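Local coordinates for protein toll-like receptor 13 (Mus musculus, PDB 4Z0C) that recognises bacterial 23S rRNA as an innate immune receptor and signals through MYD88 and TRAF6 to activate NF-kappa-B, the chain here being its leucine-rich-repeat ectodomain, at residues 322-327 with 345-350; 289-294 with 308-313; 341-346 with 362-367. All coordinates share one frame; numbering follows the deposited sequence.

Contact 1 (322-327 with 345-350); sequences SEFNAL and NRTWSS. With NAG (2-acetamido-2-deoxy-beta-D-glucopyranose), chain Q.
Glu-323 OE2 is gripped by two donors: the hydroxyl of Thr-347, with OG1 3.0 Å from OE2, and the backbone N of Asp-321. The glutamate chain bends at chi2 (82°); the Thr-347 side chain crosses it at about a right angle, and OG1 meets the anti lone pair of OE2. Thr-347 OG1 also lies at the edge of the Phe-324 ring, near its plane, 3.5 Å from CD2. Beside it, Phe-324 N donates to Thr-347 O at 3.1 Å, nearly along the C=O axis, and Thr-347 O lies at the edge of the Phe-324 ring, in the ring plane. Farther along, Asn-325 and Ser-350 are paired twice. Ser-350 OG reaches a lone pair of Asn-325 O at 3.0 Å, while Ser-350 N donates to Asn-325 OD1 at 3.1 Å from above the amide plane. At the other end, Ser-322 N makes a weak bond to Arg-346 O. Asn-345 carries an N-linked sugar, ND2 to C1 1.4 Å. Two successive leucine-rich repeats, LRR 12 and LRR 13, are thus joined through loops on the outer side of the solenoid. Glu-323 and Phe-324 pack on helix 293-302, and Phe-324 and Thr-347 rest on Leu-319 of strand 318-319.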
loop_
_atom_site.group_PDB
_atom_site.type_symbol
_atom_site.label_atom_id
_atom_site.label_comp_id
_atom_site.label_asym_id
_atom_site.label_seq_id
_atom_site.Cartn_x
_atom_site.Cartn_y
_atom_site.Cartn_z
ATOM N N SER A 322 26.883 -32.378 -19.311
ATOM C CA SER A 322 26.662 -32.559 -20.741
ATOM C C SER A 322 25.281 -33.093 -21.130
ATOM O O SER A 322 25.133 -33.681 -22.194
ATOM C CB SER A 322 27.768 -33.448 -21.325
ATOM O OG SER A 322 29.049 -32.944 -20.979
ATOM N N GLU A 323 24.277 -32.881 -20.282
ATOM C CA GLU A 323 22.917 -33.395 -20.530
ATOM C C GLU A 323 22.306 -33.017 -21.877
ATOM O O GLU A 323 21.535 -33.788 -22.459
ATOM C CB GLU A 323 21.956 -32.985 -19.408
ATOM C CG GLU A 323 22.041 -33.860 -18.158
ATOM C CD GLU A 323 23.174 -33.478 -17.213
ATOM O OE1 GLU A 323 23.543 -34.334 -16.375
ATOM O OE2 GLU A 323 23.705 -32.343 -17.314
ATOM N N PHE A 324 22.609 -31.815 -22.348
ATOM C CA PHE A 324 21.961 -31.292 -23.541
ATOM C C PHE A 324 22.874 -31.285 -24.746
ATOM O O PHE A 324 22.464 -30.872 -25.833
ATOM C CB PHE A 324 21.413 -29.871 -23.273
ATOM C CG PHE A 324 20.323 -29.840 -22.247
ATOM C CD1 PHE A 324 19.013 -30.145 -22.607
ATOM C CD2 PHE A 324 20.604 -29.535 -20.919
ATOM C CE1 PHE A 324 17.992 -30.138 -21.668
ATOM C CE2 PHE A 324 19.597 -29.524 -19.971
ATOM C CZ PHE A 324 18.285 -29.824 -20.342
ATOM N N ASN A 325 24.105 -31.751 -24.567
ATOM C CA ASN A 325 25.103 -31.605 -25.628
ATOM C C ASN A 325 24.826 -32.375 -26.921
ATOM O O ASN A 325 25.332 -32.008 -27.984
ATOM C CB ASN A 325 26.523 -31.817 -25.104
ATOM C CG ASN A 325 26.981 -30.670 -24.208
ATOM O OD1 ASN A 325 26.409 -29.574 -24.241
ATOM N ND2 ASN A 325 28.012 -30.915 -23.406
ATOM N N ALA A 326 24.024 -33.431 -26.839
ATOM C CA ALA A 326 23.626 -34.151 -28.044
ATOM C C ALA A 326 22.379 -33.510 -28.664
ATOM O O ALA A 326 21.753 -34.070 -29.567
ATOM C CB ALA A 326 23.393 -35.624 -27.744
ATOM N N LEU A 327 22.021 -32.328 -28.177
ATOM C CA LEU A 327 20.883 -31.596 -28.718
ATOM C C LEU A 327 21.228 -30.200 -29.247
ATOM O O LEU A 327 20.550 -29.234 -28.920
ATOM C CB LEU A 327 19.771 -31.506 -27.670
ATOM C CG LEU A 327 18.668 -32.557 -27.806
ATOM C CD1 LEU A 327 17.761 -32.619 -26.596
ATOM C CD2 LEU A 327 17.836 -32.264 -29.059
ATOM N N ASN A 345 28.451 -24.664 -16.686
ATOM C CA ASN A 345 29.012 -24.662 -18.027
ATOM C C ASN A 345 28.977 -25.987 -18.789
ATOM O O ASN A 345 29.048 -26.011 -20.010
ATOM C CB ASN A 345 30.480 -24.237 -17.897
ATOM C CG ASN A 345 30.785 -23.023 -18.700
ATOM O OD1 ASN A 345 29.894 -22.516 -19.380
ATOM N ND2 ASN A 345 32.004 -22.490 -18.588
ATOM N N ARG A 346 28.856 -27.085 -18.062
ATOM C CA ARG A 346 28.989 -28.400 -18.658
ATOM C C ARG A 346 27.713 -28.948 -19.246
ATOM O O ARG A 346 27.762 -29.878 -20.059
ATOM C CB ARG A 346 29.530 -29.407 -17.637
ATOM C CG ARG A 346 30.898 -29.094 -17.064
ATOM C CD ARG A 346 31.977 -29.051 -18.136
ATOM N NE ARG A 346 33.305 -28.899 -17.541
ATOM C CZ ARG A 346 33.908 -29.838 -16.816
ATOM N NH1 ARG A 346 33.300 -30.995 -16.591
ATOM N NH2 ARG A 346 35.115 -29.620 -16.310
ATOM N N THR A 347 26.576 -28.405 -18.828
ATOM C CA THR A 347 25.305 -28.987 -19.252
ATOM C C THR A 347 24.863 -28.607 -20.663
ATOM O O THR A 347 24.258 -29.419 -21.358
ATOM C CB THR A 347 24.166 -28.686 -18.253
ATOM O OG1 THR A 347 23.101 -29.629 -18.458
ATOM C CG2 THR A 347 23.640 -27.250 -18.424
ATOM N N TRP A 348 25.183 -27.388 -21.087
ATOM C CA TRP A 348 24.693 -26.855 -22.355
ATOM C C TRP A 348 25.829 -26.224 -23.144
ATOM O O TRP A 348 25.657 -25.201 -23.809
ATOM C CB TRP A 348 23.581 -25.837 -22.121
ATOM C CG TRP A 348 23.880 -24.797 -21.056
ATOM C CD1 TRP A 348 25.076 -24.163 -20.816
ATOM C CD2 TRP A 348 22.964 -24.300 -20.078
ATOM N NE1 TRP A 348 24.951 -23.294 -19.748
ATOM C CE2 TRP A 348 23.664 -23.364 -19.278
ATOM C CE3 TRP A 348 21.621 -24.558 -19.794
ATOM C CZ2 TRP A 348 23.059 -22.683 -18.234
ATOM C CZ3 TRP A 348 21.022 -23.875 -18.748
ATOM C CH2 TRP A 348 21.746 -22.954 -17.976
ATOM N N SER A 349 26.996 -26.846 -23.053
ATOM C CA SER A 349 28.194 -26.379 -23.738
ATOM C C SER A 349 28.017 -26.202 -25.251
ATOM O O SER A 349 28.624 -25.319 -25.859
ATOM C CB SER A 349 29.337 -27.359 -23.474
ATOM O OG SER A 349 30.580 -26.699 -23.589
ATOM N N SER A 350 27.192 -27.048 -25.854
ATOM C CA SER A 350 27.052 -27.053 -27.308
ATOM C C SER A 350 25.773 -26.363 -27.818
ATOM O O SER A 350 25.485 -26.379 -29.013
ATOM C CB SER A 350 27.065 -28.490 -27.802
ATOM O OG SER A 350 25.839 -29.117 -27.457
HETATM C C1 NAG Q . 32.984 -23.305 -17.930
HETATM C C2 NAG Q . 33.722 -22.230 -18.747
HETATM C C3 NAG Q . 35.145 -21.977 -18.222
HETATM C C4 NAG Q . 35.128 -21.809 -16.702
HETATM C C5 NAG Q . 34.438 -23.027 -16.098
HETATM C C6 NAG Q . 34.508 -23.114 -14.575
HETATM C C7 NAG Q . 33.237 -21.842 -21.151
HETATM C C8 NAG Q . 33.647 -22.242 -22.541
HETATM N N2 NAG Q . 33.750 -22.586 -20.159
HETATM O O3 NAG Q . 35.707 -20.838 -18.842
HETATM O O4 NAG Q . 36.428 -21.645 -16.186
HETATM O O5 NAG Q . 33.094 -23.007 -16.546
HETATM O O6 NAG Q . 33.608 -22.213 -13.967
HETATM O O7 NAG Q . 32.468 -20.888 -20.972
#

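Contact 2 (289-294 with 308-313). With NAG (2-acetamido-2-deoxy-beta-D-glucopyranose), chain O.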
loop_
_atom_site.group_PDB
_atom_site.type_symbol
_atom_site.label_atom_id
_atom_site.label_comp_id
_atom_site.label_asym_id
_atom_site.label_seq_id
_atom_site.Cartn_x
_atom_site.Cartn_y
_atom_site.Cartn_z
ATOM N N ASN A 289 7.662 -34.801 -14.021
ATOM C CA ASN A 289 8.340 -35.952 -13.444
ATOM C C ASN A 289 8.317 -37.121 -14.406
ATOM O O ASN A 289 8.103 -38.282 -14.046
ATOM C CB ASN A 289 7.691 -36.313 -12.113
ATOM C CG ASN A 289 8.428 -37.372 -11.372
ATOM O OD1 ASN A 289 9.662 -37.440 -11.392
ATOM N ND2 ASN A 289 7.665 -38.251 -10.734
ATOM N N VAL A 290 8.572 -36.781 -15.653
ATOM C CA VAL A 290 8.500 -37.735 -16.726
ATOM C C VAL A 290 9.918 -38.299 -16.984
ATOM O O VAL A 290 10.075 -39.384 -17.521
ATOM C CB VAL A 290 7.829 -37.039 -17.949
ATOM C CG1 VAL A 290 8.742 -36.999 -19.148
ATOM C CG2 VAL A 290 6.520 -37.715 -18.279
ATOM N N THR A 291 10.941 -37.585 -16.528
ATOM C CA THR A 291 12.326 -37.987 -16.763
ATOM C C THR A 291 13.295 -37.441 -15.703
ATOM O O THR A 291 12.921 -36.627 -14.870
ATOM C CB THR A 291 12.813 -37.504 -18.145
ATOM O OG1 THR A 291 14.085 -38.094 -18.453
ATOM C CG2 THR A 291 12.973 -35.995 -18.142
ATOM N N ASN A 292 14.530 -37.927 -15.725
ATOM C CA ASN A 292 15.619 -37.318 -14.980
ATOM C C ASN A 292 16.753 -36.898 -15.913
ATOM O O ASN A 292 16.581 -36.934 -17.124
ATOM C CB ASN A 292 16.106 -38.188 -13.802
ATOM C CG ASN A 292 16.602 -39.580 -14.214
ATOM O OD1 ASN A 292 16.976 -39.844 -15.370
ATOM N ND2 ASN A 292 16.643 -40.477 -13.229
ATOM N N ALA A 293 17.894 -36.488 -15.365
ATOM C CA ALA A 293 18.972 -35.951 -16.199
ATOM C C ALA A 293 19.452 -36.958 -17.221
ATOM O O ALA A 293 19.758 -36.601 -18.363
ATOM C CB ALA A 293 20.133 -35.505 -15.353
ATOM N N GLU A 294 19.529 -38.219 -16.804
ATOM C CA GLU A 294 20.111 -39.244 -17.652
ATOM C C GLU A 294 19.165 -39.581 -18.809
ATOM O O GLU A 294 19.605 -39.812 -19.936
ATOM C CB GLU A 294 20.465 -40.480 -16.823
ATOM C CG GLU A 294 19.870 -41.756 -17.334
ATOM C CD GLU A 294 20.938 -42.689 -17.829
ATOM O OE1 GLU A 294 22.087 -42.225 -18.007
ATOM O OE2 GLU A 294 20.627 -43.874 -18.061
ATOM N N LEU A 308 12.294 -27.927 -26.600
ATOM C CA LEU A 308 12.076 -28.946 -25.584
ATOM C C LEU A 308 11.575 -28.286 -24.284
ATOM O O LEU A 308 12.182 -27.347 -23.775
ATOM C CB LEU A 308 13.376 -29.725 -25.341
ATOM C CG LEU A 308 13.413 -30.711 -24.166
ATOM C CD1 LEU A 308 12.305 -31.763 -24.265
ATOM C CD2 LEU A 308 14.780 -31.379 -24.025
ATOM N N ASP A 309 10.459 -28.778 -23.757
ATOM C CA ASP A 309 9.905 -28.246 -22.529
ATOM C C ASP A 309 10.001 -29.294 -21.427
ATOM O O ASP A 309 9.311 -30.302 -21.476
ATOM C CB ASP A 309 8.446 -27.836 -22.720
ATOM C CG ASP A 309 7.904 -26.989 -21.556
ATOM O OD1 ASP A 309 8.289 -27.219 -20.379
ATOM O OD2 ASP A 309 7.083 -26.081 -21.824
ATOM N N LEU A 310 10.845 -29.040 -20.425
ATOM C CA LEU A 310 11.051 -30.000 -19.344
ATOM C C LEU A 310 10.522 -29.514 -18.004
ATOM O O LEU A 310 10.967 -29.971 -16.957
ATOM C CB LEU A 310 12.529 -30.362 -19.219
ATOM C CG LEU A 310 13.084 -31.307 -20.293
ATOM C CD1 LEU A 310 14.609 -31.406 -20.216
ATOM C CD2 LEU A 310 12.439 -32.671 -20.160
ATOM N N GLY A 311 9.570 -28.589 -18.039
ATOM C CA GLY A 311 9.009 -28.028 -16.822
ATOM C C GLY A 311 8.405 -29.038 -15.865
ATOM O O GLY A 311 7.806 -30.019 -16.290
ATOM N N GLN A 312 8.553 -28.771 -14.570
ATOM C CA GLN A 312 7.984 -29.598 -13.502
ATOM C C GLN A 312 8.590 -31.004 -13.400
ATOM O O GLN A 312 7.930 -31.934 -12.937
ATOM C CB GLN A 312 6.459 -29.688 -13.618
ATOM C CG GLN A 312 5.720 -28.370 -13.406
ATOM C CD GLN A 312 4.220 -28.529 -13.489
ATOM O OE1 GLN A 312 3.623 -28.379 -14.552
ATOM N NE2 GLN A 312 3.607 -28.901 -12.373
ATOM N N ASN A 313 9.834 -31.167 -13.844
ATOM C CA ASN A 313 10.558 -32.413 -13.586
ATOM C C ASN A 313 11.307 -32.369 -12.263
ATOM O O ASN A 313 12.471 -31.951 -12.192
ATOM C CB ASN A 313 11.461 -32.782 -14.756
ATOM C CG ASN A 313 10.665 -33.360 -15.919
ATOM O OD1 ASN A 313 10.068 -34.430 -15.787
ATOM N ND2 ASN A 313 10.629 -32.647 -17.050
HETATM C C1 NAG O . 9.825 -39.516 -9.234
HETATM C C2 NAG O . 8.746 -39.429 -8.177
HETATM C C3 NAG O . 9.102 -40.524 -7.188
HETATM C C4 NAG O . 9.131 -41.879 -7.925
HETATM C C5 NAG O . 9.703 -41.806 -9.364
HETATM C C6 NAG O . 9.195 -42.923 -10.271
HETATM C C7 NAG O . 7.561 -37.491 -7.288
HETATM C C8 NAG O . 7.657 -36.041 -6.942
HETATM N N2 NAG O . 8.695 -38.089 -7.622
HETATM O O3 NAG O . 8.174 -40.502 -6.126
HETATM O O4 NAG O . 9.893 -42.804 -7.167
HETATM O O5 NAG O . 9.425 -40.588 -10.039
HETATM O O6 NAG O . 9.725 -42.721 -11.564
HETATM O O7 NAG O . 6.479 -38.062 -7.235
#
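Asn-313 is the asparagine of an LxxLxLxxN leucine-rich-repeat signature, and its amide does what the asparagine ladder of this fold requires: it joins one repeat to the one before. With CG anti to the carbonyl carbon (chi1 -76°), the side chain extends so that its amide reaches 289-294, and it crosses Thr-291 obliquely. Its carbonyl end faces the backbone N-H groups of the earlier repeat. Val-290 N donates to Asn-313 OD1 at 2.8 Å, almost along the C=O axis, and Thr-291 N adds a weaker bond to the same oxygen at 3.4 Å. The NH2 end faces the other way and donates to Phe-286 O as well as to Leu-310 O, so the buried amide is engaged at both ends and its flip is fixed. Leu-310 also crosses Thr-291 obliquely, and the two touch at their methyl tips, CG2 of Thr-291 being 3.9 Å from CD2 of Leu-310. Thr-291 OG1, anti to its own backbone N, points instead to Asn-292 O. The CB of Asn-289 is directed away from 308-313; its ND2 donates both to Leu-261 O and to O5 of the neighbouring NAG. Residues 310-313 form a type II turn, entered through an Asx turn in which Gly-311 N meets Asp-309 OD1 at 3.0 Å, nearly along the C-O axis of the carboxylate.

Contact 3 (341-346 with 362-367); sequences SFINNR and NKFKSF. With NAG (2-acetamido-2-deoxy-beta-D-glucopyranose), chain Q.
The two backbones run in roughly the same direction and diverge, with Ser-341 CA 4.5 Å from Phe-364 CA but Ile-343 CA 6.7 Å from Phe-367 CA, and no direct hydrogen bond spans them. Ile-343 fills the widening gap. Its CG1 is anti to the backbone N (chi1 -162°), which leaves CG2 in the crowded position between N and the carbonyl carbon, directed at both aromatic rings. Ile-343 CG2 lies 3.5 Å from Phe-364 CE1, approaching the ring obliquely, and 3.6 Å from Phe-367 CD1, at the edge of the second ring and in its plane. The rings also meet each other: Phe-367 CE1 sits over the centre of the Phe-364 ring, 3.2 Å above its plane. Phe-372 continues the aromatic packing with an edge-to-face contact to Phe-367. Nearer the surface, Ser-341 CB rests against Lys-363 O at 3.6 Å. One water bridges the chains there, donating to Ser-341 O at 2.8 Å and accepting from Lys-365 N at 3.0 Å. Strand 342-343 pairs on its other side with strand 318-319, and the chain then leaves it through an Asx turn, Arg-346 N donating to Asn-344 OD1. In LRR 14, Asn-362 is the ladder asparagine, bonded to Leu-335 O and Leu-340 N, and Phe-364 and Phe-367 occupy positions usually given to leucine. Between 341-346 and 362-367 themselves, the contact is therefore mainly apolar side-chain packing, with a water joining the backbones on the more exposed side, at Ser-341.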
loop_
_atom_site.group_PDB
_atom_site.type_symbol
_atom_site.label_atom_id
_atom_site.label_comp_id
_atom_site.label_asym_id
_atom_site.label_seq_id
_atom_site.Cartn_x
_atom_site.Cartn_y
_atom_site.Cartn_z
ATOM N N SER A 341 18.932 -26.434 -8.200
ATOM C CA SER A 341 19.662 -25.477 -7.392
ATOM C C SER A 341 21.064 -25.269 -7.940
ATOM O O SER A 341 21.760 -24.340 -7.554
ATOM C CB SER A 341 19.679 -25.877 -5.913
ATOM O OG SER A 341 20.419 -27.063 -5.685
ATOM N N PHE A 342 21.481 -26.114 -8.867
ATOM C CA PHE A 342 22.809 -25.921 -9.434
ATOM C C PHE A 342 22.816 -26.181 -10.917
ATOM O O PHE A 342 22.247 -27.167 -11.385
ATOM C CB PHE A 342 23.867 -26.795 -8.733
ATOM C CG PHE A 342 25.276 -26.488 -9.163
ATOM C CD1 PHE A 342 25.931 -25.359 -8.687
ATOM C CD2 PHE A 342 25.944 -27.316 -10.051
ATOM C CE1 PHE A 342 27.230 -25.073 -9.092
ATOM C CE2 PHE A 342 27.243 -27.037 -10.459
ATOM C CZ PHE A 342 27.885 -25.926 -9.984
ATOM N N ILE A 343 23.458 -25.287 -11.658
ATOM C CA ILE A 343 23.563 -25.454 -13.101
ATOM C C ILE A 343 24.862 -24.786 -13.521
ATOM O O ILE A 343 25.269 -23.792 -12.920
ATOM C CB ILE A 343 22.331 -24.836 -13.819
ATOM C CG1 ILE A 343 22.174 -25.365 -15.240
ATOM C CG2 ILE A 343 22.354 -23.301 -13.778
ATOM C CD1 ILE A 343 20.735 -25.396 -15.657
ATOM N N ASN A 344 25.551 -25.345 -14.506
ATOM C CA ASN A 344 26.818 -24.747 -14.920
ATOM C C ASN A 344 27.177 -24.883 -16.401
ATOM O O ASN A 344 26.354 -25.208 -17.231
ATOM C CB ASN A 344 27.960 -25.257 -14.033
ATOM C CG ASN A 344 28.353 -26.697 -14.340
ATOM O OD1 ASN A 344 27.813 -27.339 -15.252
ATOM N ND2 ASN A 344 29.308 -27.212 -13.578
ATOM N N ASN A 345 28.451 -24.664 -16.686
ATOM C CA ASN A 345 29.012 -24.662 -18.027
ATOM C C ASN A 345 28.977 -25.987 -18.789
ATOM O O ASN A 345 29.048 -26.011 -20.010
ATOM C CB ASN A 345 30.480 -24.237 -17.897
ATOM C CG ASN A 345 30.785 -23.023 -18.700
ATOM O OD1 ASN A 345 29.894 -22.516 -19.380
ATOM N ND2 ASN A 345 32.004 -22.490 -18.588
ATOM N N ARG A 346 28.856 -27.085 -18.062
ATOM C CA ARG A 346 28.989 -28.400 -18.658
ATOM C C ARG A 346 27.713 -28.948 -19.246
ATOM O O ARG A 346 27.762 -29.878 -20.059
ATOM C CB ARG A 346 29.530 -29.407 -17.637
ATOM C CG ARG A 346 30.898 -29.094 -17.064
ATOM C CD ARG A 346 31.977 -29.051 -18.136
ATOM N NE ARG A 346 33.305 -28.899 -17.541
ATOM C CZ ARG A 346 33.908 -29.838 -16.816
ATOM N NH1 ARG A 346 33.300 -30.995 -16.591
ATOM N NH2 ARG A 346 35.115 -29.620 -16.310
ATOM N N ASN A 362 12.578 -22.089 -9.776
ATOM C CA ASN A 362 13.384 -23.165 -9.229
ATOM C C ASN A 362 13.911 -22.827 -7.823
ATOM O O ASN A 362 13.233 -22.151 -7.043
ATOM C CB ASN A 362 14.513 -23.546 -10.197
ATOM C CG ASN A 362 14.006 -24.425 -11.357
ATOM O OD1 ASN A 362 13.636 -25.581 -11.146
ATOM N ND2 ASN A 362 13.996 -23.879 -12.575
ATOM N N LYS A 363 15.101 -23.319 -7.492
ATOM C CA LYS A 363 15.669 -23.126 -6.162
ATOM C C LYS A 363 17.056 -22.525 -6.303
ATOM O O LYS A 363 17.936 -22.796 -5.500
ATOM C CB LYS A 363 15.782 -24.464 -5.417
ATOM C CG LYS A 363 14.510 -25.315 -5.313
ATOM C CD LYS A 363 13.442 -24.576 -4.560
ATOM C CE LYS A 363 12.209 -25.431 -4.340
ATOM N NZ LYS A 363 10.998 -24.545 -4.295
ATOM N N PHE A 364 17.267 -21.730 -7.343
ATOM C CA PHE A 364 18.567 -21.105 -7.539
ATOM C C PHE A 364 18.767 -19.970 -6.538
ATOM O O PHE A 364 17.983 -19.003 -6.480
ATOM C CB PHE A 364 18.711 -20.562 -8.967
ATOM C CG PHE A 364 18.844 -21.630 -10.044
ATOM C CD1 PHE A 364 19.974 -22.440 -10.112
ATOM C CD2 PHE A 364 17.852 -21.790 -11.008
ATOM C CE1 PHE A 364 20.107 -23.393 -11.108
ATOM C CE2 PHE A 364 17.970 -22.756 -12.006
ATOM C CZ PHE A 364 19.103 -23.551 -12.057
ATOM N N LYS A 365 19.810 -20.101 -5.732
ATOM C CA LYS A 365 20.255 -19.014 -4.879
ATOM C C LYS A 365 21.355 -18.265 -5.616
ATOM O O LYS A 365 21.538 -17.061 -5.451
ATOM C CB LYS A 365 20.773 -19.553 -3.552
ATOM C CG LYS A 365 19.676 -20.047 -2.630
ATOM C CD LYS A 365 20.249 -20.425 -1.257
ATOM C CE LYS A 365 19.229 -21.219 -0.469
ATOM N NZ LYS A 365 19.760 -21.601 0.845
ATOM N N SER A 366 22.062 -18.989 -6.470
ATOM C CA SER A 366 23.105 -18.392 -7.277
ATOM C C SER A 366 23.407 -19.233 -8.516
ATOM O O SER A 366 22.765 -20.252 -8.763
ATOM C CB SER A 366 24.381 -18.216 -6.448
ATOM O OG SER A 366 25.291 -17.364 -7.116
ATOM N N PHE A 367 24.393 -18.775 -9.282
ATOM C CA PHE A 367 24.904 -19.469 -10.443
ATOM C C PHE A 367 26.396 -19.258 -10.436
ATOM O O PHE A 367 26.869 -18.175 -10.091
ATOM C CB PHE A 367 24.334 -18.877 -11.729
ATOM C CG PHE A 367 22.844 -18.945 -11.810
ATOM C CD1 PHE A 367 22.220 -20.086 -12.278
ATOM C CD2 PHE A 367 22.067 -17.877 -11.413
ATOM C CE1 PHE A 367 20.850 -20.165 -12.350
ATOM C CE2 PHE A 367 20.692 -17.950 -11.488
ATOM C CZ PHE A 367 20.084 -19.100 -11.961
HETATM C C1 NAG Q . 32.984 -23.305 -17.930
HETATM C C2 NAG Q . 33.722 -22.230 -18.747
HETATM C C3 NAG Q . 35.145 -21.977 -18.222
HETATM C C4 NAG Q . 35.128 -21.809 -16.702
HETATM C C5 NAG Q . 34.438 -23.027 -16.098
HETATM C C6 NAG Q . 34.508 -23.114 -14.575
HETATM C C7 NAG Q . 33.237 -21.842 -21.151
HETATM C C8 NAG Q . 33.647 -22.242 -22.541
HETATM N N2 NAG Q . 33.750 -22.586 -20.159
HETATM O O3 NAG Q . 35.707 -20.838 -18.842
HETATM O O4 NAG Q . 36.428 -21.645 -16.186
HETATM O O5 NAG Q . 33.094 -23.007 -16.546
HETATM O O6 NAG Q . 33.608 -22.213 -13.967
HETATM O O7 NAG Q . 32.468 -20.888 -20.972
HETATM O O HOH W 1 21.859 -22.230 -5.674
#

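Following the chain from the N terminus, contact 2 comes first, closing a loop that runs out along helix 293-302 and back into strand 307-309. It is complete before contact 1 opens at 322, and contact 1 then closes around strands 332-334 and 342-343. Contact 3 opens at 341, before contact 1 has closed, and closes at 362-367 round the loop that carries strand 356-358, so these two loops overlap and share Asn-345 and Arg-346. Successive repeats of the solenoid are thereby joined in a row. Phe-324 packs on Leu-310 and Leu-308, linking contacts 1 and 2, and Trp-348 meets Ile-343 to link contacts 1 and 3. Contacts 2 and 3 do not touch.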